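Local structure of lipoate-protein ligase 1 (Plasmodium falciparum, 5T8U) at residues 24-35 against 251-262. The protein belongs to the lipoate-protein ligase family, with a catalytic domain of the lipoyl protein ligase A/B type followed by a smaller C-terminal domain. Residues are numbered along the deposited sequence; the frame is centred on the assembly and turned at random.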
loop_
_atom_site.group_PDB
_atom_site.type_symbol
_atom_site.label_atom_id
_atom_site.label_comp_id
_atom_site.label_asym_id
_atom_site.label_seq_id
_atom_site.Cartn_x
_atom_site.Cartn_y
_atom_site.Cartn_z
ATOM N N PHE A 24 11.809 0.187 8.636
ATOM C CA PHE A 24 12.128 -1.202 8.942
ATOM C C PHE A 24 10.984 -2.125 8.538
ATOM O O PHE A 24 11.190 -3.122 7.835
ATOM C CB PHE A 24 12.436 -1.343 10.434
ATOM C CG PHE A 24 13.090 -2.642 10.799
ATOM C CD1 PHE A 24 14.469 -2.763 10.792
ATOM C CD2 PHE A 24 12.327 -3.742 11.149
ATOM C CE1 PHE A 24 15.074 -3.956 11.127
ATOM C CE2 PHE A 24 12.927 -4.940 11.486
ATOM C CZ PHE A 24 14.303 -5.046 11.473
ATOM N N ASN A 25 9.764 -1.797 8.968
ATOM C CA ASN A 25 8.618 -2.648 8.661
ATOM C C ASN A 25 8.304 -2.645 7.171
ATOM O O ASN A 25 7.889 -3.670 6.620
ATOM C CB ASN A 25 7.396 -2.199 9.460
ATOM C CG ASN A 25 7.561 -2.423 10.948
ATOM O OD1 ASN A 25 8.251 -3.349 11.373
ATOM N ND2 ASN A 25 6.919 -1.579 11.750
ATOM N N LEU A 26 8.477 -1.503 6.502
ATOM C CA LEU A 26 8.310 -1.479 5.052
ATOM C C LEU A 26 9.348 -2.358 4.365
ATOM O O LEU A 26 9.045 -2.999 3.351
ATOM C CB LEU A 26 8.394 -0.043 4.533
ATOM C CG LEU A 26 7.160 0.833 4.765
ATOM C CD1 LEU A 26 7.474 2.288 4.458
ATOM C CD2 LEU A 26 5.983 0.361 3.923
ATOM N N SER A 27 10.568 -2.410 4.905
ATOM C CA SER A 27 11.579 -3.308 4.354
ATOM C C SER A 27 11.187 -4.765 4.566
ATOM O O SER A 27 11.379 -5.601 3.675
ATOM C CB SER A 27 12.939 -3.017 4.987
ATOM O OG SER A 27 13.295 -1.657 4.812
ATOM N N LEU A 28 10.641 -5.091 5.741
ATOM C CA LEU A 28 10.112 -6.433 5.966
ATOM C C LEU A 28 9.036 -6.769 4.941
ATOM O O LEU A 28 9.078 -7.824 4.299
ATOM C CB LEU A 28 9.550 -6.547 7.383
ATOM C CG LEU A 28 10.555 -6.607 8.534
ATOM C CD1 LEU A 28 9.837 -6.450 9.866
ATOM C CD2 LEU A 28 11.341 -7.912 8.507
ATOM N N GLU A 29 8.056 -5.878 4.784
ATOM C CA GLU A 29 6.973 -6.095 3.829
ATOM C C GLU A 29 7.517 -6.352 2.429
ATOM O O GLU A 29 7.126 -7.318 1.760
ATOM C CB GLU A 29 6.048 -4.879 3.836
ATOM C CG GLU A 29 4.816 -5.011 2.970
ATOM C CD GLU A 29 4.004 -3.733 2.937
ATOM O OE1 GLU A 29 4.609 -2.648 2.802
ATOM O OE2 GLU A 29 2.764 -3.811 3.059
ATOM N N ASN A 30 8.425 -5.489 1.965
ATOM C CA ASN A 30 8.986 -5.659 0.630
ATOM C C ASN A 30 9.767 -6.961 0.516
ATOM O O ASN A 30 9.781 -7.584 -0.551
ATOM C CB ASN A 30 9.883 -4.472 0.282
ATOM C CG ASN A 30 10.208 -4.404 -1.197
ATOM O OD1 ASN A 30 9.436 -4.872 -2.034
ATOM N ND2 ASN A 30 11.355 -3.823 -1.526
ATOM N N PHE A 31 10.420 -7.389 1.598
ATOM C CA PHE A 31 11.158 -8.647 1.556
ATOM C C PHE A 31 10.208 -9.833 1.468
ATOM O O PHE A 31 10.507 -10.828 0.798
ATOM C CB PHE A 31 12.060 -8.771 2.783
ATOM C CG PHE A 31 13.023 -9.921 2.709
ATOM C CD1 PHE A 31 14.327 -9.722 2.287
ATOM C CD2 PHE A 31 12.622 -11.201 3.050
ATOM C CE1 PHE A 31 15.213 -10.777 2.213
ATOM C CE2 PHE A 31 13.504 -12.258 2.977
ATOM C CZ PHE A 31 14.800 -12.047 2.558
ATOM N N LEU A 32 9.059 -9.748 2.138
ATOM C CA LEU A 32 8.070 -10.815 2.046
ATOM C C LEU A 32 7.467 -10.876 0.650
ATOM O O LEU A 32 7.287 -11.965 0.092
ATOM C CB LEU A 32 6.978 -10.609 3.097
ATOM C CG LEU A 32 7.457 -10.555 4.549
ATOM C CD1 LEU A 32 6.368 -9.999 5.449
ATOM C CD2 LEU A 32 7.894 -11.928 5.021
ATOM N N LEU A 33 7.155 -9.716 0.065
ATOM C CA LEU A 33 6.622 -9.694 -1.293
ATOM C C LEU A 33 7.637 -10.230 -2.297
ATOM O O LEU A 33 7.278 -10.986 -3.208
ATOM C CB LEU A 33 6.201 -8.273 -1.668
ATOM C CG LEU A 33 5.863 -8.037 -3.143
ATOM C CD1 LEU A 33 4.799 -9.010 -3.630
ATOM C CD2 LEU A 33 5.409 -6.604 -3.364
ATOM N N ASN A 34 8.905 -9.850 -2.156
ATOM C CA ASN A 34 9.933 -10.231 -3.115
ATOM C C ASN A 34 10.541 -11.603 -2.844
ATOM O O ASN A 34 11.384 -12.053 -3.628
ATOM C CB ASN A 34 11.043 -9.174 -3.139
ATOM C CG ASN A 34 10.610 -7.892 -3.826
ATOM O OD1 ASN A 34 10.764 -6.798 -3.283
ATOM N ND2 ASN A 34 10.065 -8.023 -5.031
ATOM N N ASN A 35 10.138 -12.279 -1.765
ATOM C CA ASN A 35 10.623 -13.624 -1.475
ATOM C C ASN A 35 9.479 -14.537 -1.049
ATOM O O ASN A 35 9.685 -15.474 -0.271
ATOM C CB ASN A 35 11.707 -13.599 -0.395
ATOM C CG ASN A 35 12.961 -12.879 -0.848
ATOM O OD1 ASN A 35 13.816 -13.459 -1.516
ATOM N ND2 ASN A 35 13.080 -11.608 -0.481
ATOM N N ASN A 251 17.819 -14.188 9.306
ATOM C CA ASN A 251 17.806 -14.571 7.898
ATOM C C ASN A 251 17.077 -13.537 7.049
ATOM O O ASN A 251 17.414 -13.348 5.875
ATOM C CB ASN A 251 17.158 -15.946 7.721
ATOM C CG ASN A 251 18.010 -17.068 8.275
ATOM O OD1 ASN A 251 19.238 -17.022 8.211
ATOM N ND2 ASN A 251 17.359 -18.090 8.821
ATOM N N ILE A 252 16.085 -12.861 7.623
ATOM C CA ILE A 252 15.318 -11.852 6.901
ATOM C C ILE A 252 15.956 -10.476 7.026
ATOM O O ILE A 252 16.122 -9.765 6.032
ATOM C CB ILE A 252 13.858 -11.839 7.408
ATOM C CG1 ILE A 252 13.192 -13.197 7.155
ATOM C CG2 ILE A 252 13.062 -10.715 6.736
ATOM C CD1 ILE A 252 11.780 -13.320 7.713
ATOM N N THR A 253 16.328 -10.079 8.244
ATOM C CA THR A 253 16.754 -8.711 8.511
ATOM C C THR A 253 18.259 -8.509 8.390
ATOM O O THR A 253 18.713 -7.360 8.398
ATOM C CB THR A 253 16.292 -8.276 9.909
ATOM O OG1 THR A 253 16.646 -6.905 10.127
ATOM C CG2 THR A 253 16.926 -9.138 10.994
ATOM N N LYS A 254 19.038 -9.583 8.287
ATOM C CA LYS A 254 20.473 -9.490 8.050
ATOM C C LYS A 254 20.833 -9.759 6.594
ATOM O O LYS A 254 22.021 -9.810 6.257
ATOM C CB LYS A 254 21.224 -10.463 8.961
ATOM N N ASN A 255 19.836 -9.929 5.730
ATOM C CA ASN A 255 20.090 -10.200 4.327
ATOM C C ASN A 255 20.556 -8.926 3.620
ATOM O O ASN A 255 20.111 -7.825 3.955
ATOM C CB ASN A 255 18.824 -10.732 3.661
ATOM C CG ASN A 255 19.051 -11.152 2.224
ATOM O OD1 ASN A 255 19.206 -10.313 1.337
ATOM N ND2 ASN A 255 19.058 -12.458 1.983
ATOM N N PRO A 256 21.456 -9.042 2.635
ATOM C CA PRO A 256 21.857 -7.838 1.889
ATOM C C PRO A 256 20.703 -7.193 1.148
ATOM O O PRO A 256 20.666 -5.962 1.024
ATOM C CB PRO A 256 22.931 -8.358 0.921
ATOM C CG PRO A 256 23.364 -9.671 1.473
ATOM C CD PRO A 256 22.168 -10.241 2.159
ATOM N N GLU A 257 19.761 -7.991 0.643
ATOM C CA GLU A 257 18.578 -7.436 -0.003
ATOM C C GLU A 257 17.775 -6.590 0.977
ATOM O O GLU A 257 17.353 -5.471 0.657
ATOM C CB GLU A 257 17.724 -8.572 -0.568
ATOM C CG GLU A 257 16.697 -8.138 -1.592
ATOM C CD GLU A 257 15.815 -9.285 -2.045
ATOM O OE1 GLU A 257 16.283 -10.444 -2.015
ATOM O OE2 GLU A 257 14.653 -9.030 -2.426
ATOM N N PHE A 258 17.558 -7.111 2.187
ATOM C CA PHE A 258 16.831 -6.361 3.204
ATOM C C PHE A 258 17.511 -5.027 3.487
ATOM O O PHE A 258 16.864 -3.975 3.481
ATOM C CB PHE A 258 16.716 -7.188 4.484
ATOM C CG PHE A 258 15.871 -6.545 5.544
ATOM C CD1 PHE A 258 14.513 -6.800 5.612
ATOM C CD2 PHE A 258 16.431 -5.680 6.471
ATOM C CE1 PHE A 258 13.729 -6.211 6.582
ATOM C CE2 PHE A 258 15.651 -5.086 7.444
ATOM C CZ PHE A 258 14.298 -5.352 7.499
ATOM N N LEU A 259 18.820 -5.052 3.749
ATOM C CA LEU A 259 19.548 -3.810 3.989
ATOM C C LEU A 259 19.453 -2.869 2.796
ATOM O O LEU A 259 19.432 -1.645 2.970
ATOM C CB LEU A 259 21.013 -4.110 4.312
ATOM C CG LEU A 259 21.290 -4.730 5.684
ATOM C CD1 LEU A 259 22.735 -5.186 5.777
ATOM C CD2 LEU A 259 20.973 -3.744 6.799
ATOM N N LYS A 260 19.403 -3.416 1.580
ATOM C CA LYS A 260 19.201 -2.586 0.398
ATOM C C LYS A 260 17.871 -1.846 0.479
ATOM O O LYS A 260 17.818 -0.617 0.341
ATOM C CB LYS A 260 19.262 -3.453 -0.859
ATOM C CG LYS A 260 19.217 -2.683 -2.171
ATOM C CD LYS A 260 18.713 -3.562 -3.309
ATOM C CE LYS A 260 19.599 -4.784 -3.528
ATOM N NZ LYS A 260 19.018 -5.718 -4.530
ATOM N N TYR A 261 16.781 -2.585 0.703
ATOM C CA TYR A 261 15.472 -1.954 0.848
ATOM C C TYR A 261 15.491 -0.898 1.946
ATOM O O TYR A 261 15.048 0.237 1.744
ATOM C CB TYR A 261 14.411 -3.013 1.151
ATOM C CG TYR A 261 14.247 -4.074 0.084
ATOM C CD1 TYR A 261 14.608 -3.828 -1.235
ATOM C CD2 TYR A 261 13.724 -5.321 0.397
ATOM C CE1 TYR A 261 14.454 -4.795 -2.209
ATOM C CE2 TYR A 261 13.568 -6.295 -0.570
ATOM C CZ TYR A 261 13.932 -6.026 -1.871
ATOM O OH TYR A 261 13.779 -6.993 -2.837
ATOM N N TYR A 262 16.002 -1.261 3.124
ATOM C CA TYR A 262 16.015 -0.343 4.258
ATOM C C TYR A 262 16.758 0.941 3.917
ATOM O O TYR A 262 16.278 2.045 4.199
ATOM C CB TYR A 262 16.648 -1.033 5.467
ATOM C CG TYR A 262 16.627 -0.210 6.736
ATOM C CD1 TYR A 262 15.493 -0.160 7.535
ATOM C CD2 TYR A 262 17.746 0.506 7.141
ATOM C CE1 TYR A 262 15.470 0.586 8.699
ATOM C CE2 TYR A 262 17.733 1.254 8.302
ATOM C CZ TYR A 262 16.593 1.291 9.077
ATOM O OH TYR A 262 16.577 2.036 10.233
#
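Ile252 meets two side chains of helix 22-34 through one methyl: its CG2 lies 3.7 Å from Leu28 CD2 and, off-centre over the Phe31 ring, equally near Phe31 CD2. Next along, Thr253 brings OG1 to within 3.3 Å of Phe24 CZ. Asn255, the N-cap of helix 256-266, accepts a capping bond, very short as modelled, from Glu257 N with OD1, while its CB and CG sit against the rim of Phe31 at CE1. Glu257 OE2 comes no nearer than 3.6 Å to Asn35 ND2, a loose approach; that ND2 lies over the Phe31 ring and donates to Phe31 O (3.0 Å).

Helix-on-helix packing by knobs into holes is illustrated by Phe258, which sits among Phe24, Ser27, Leu28 and Phe31. Its edge meets the face of Phe24 in a T-shaped pair, planes 68° apart, and its own face takes Ser27 CB at 3.9 Å from the centroid. The packing joins a helix of the catalytic domain, resting on strands 55-59 and 162-170, to one over 200 residues later. Tyr261 is a second knob, among Ser27, Asn30, Phe31 and Asn34, with the Asn30 amide over its face. Tyr262 follows, turning its ring edge to Phe24 CA; Ser27 OG, hydrogen-bonded to His23 O, lies 3.5 Å from Tyr262 CB.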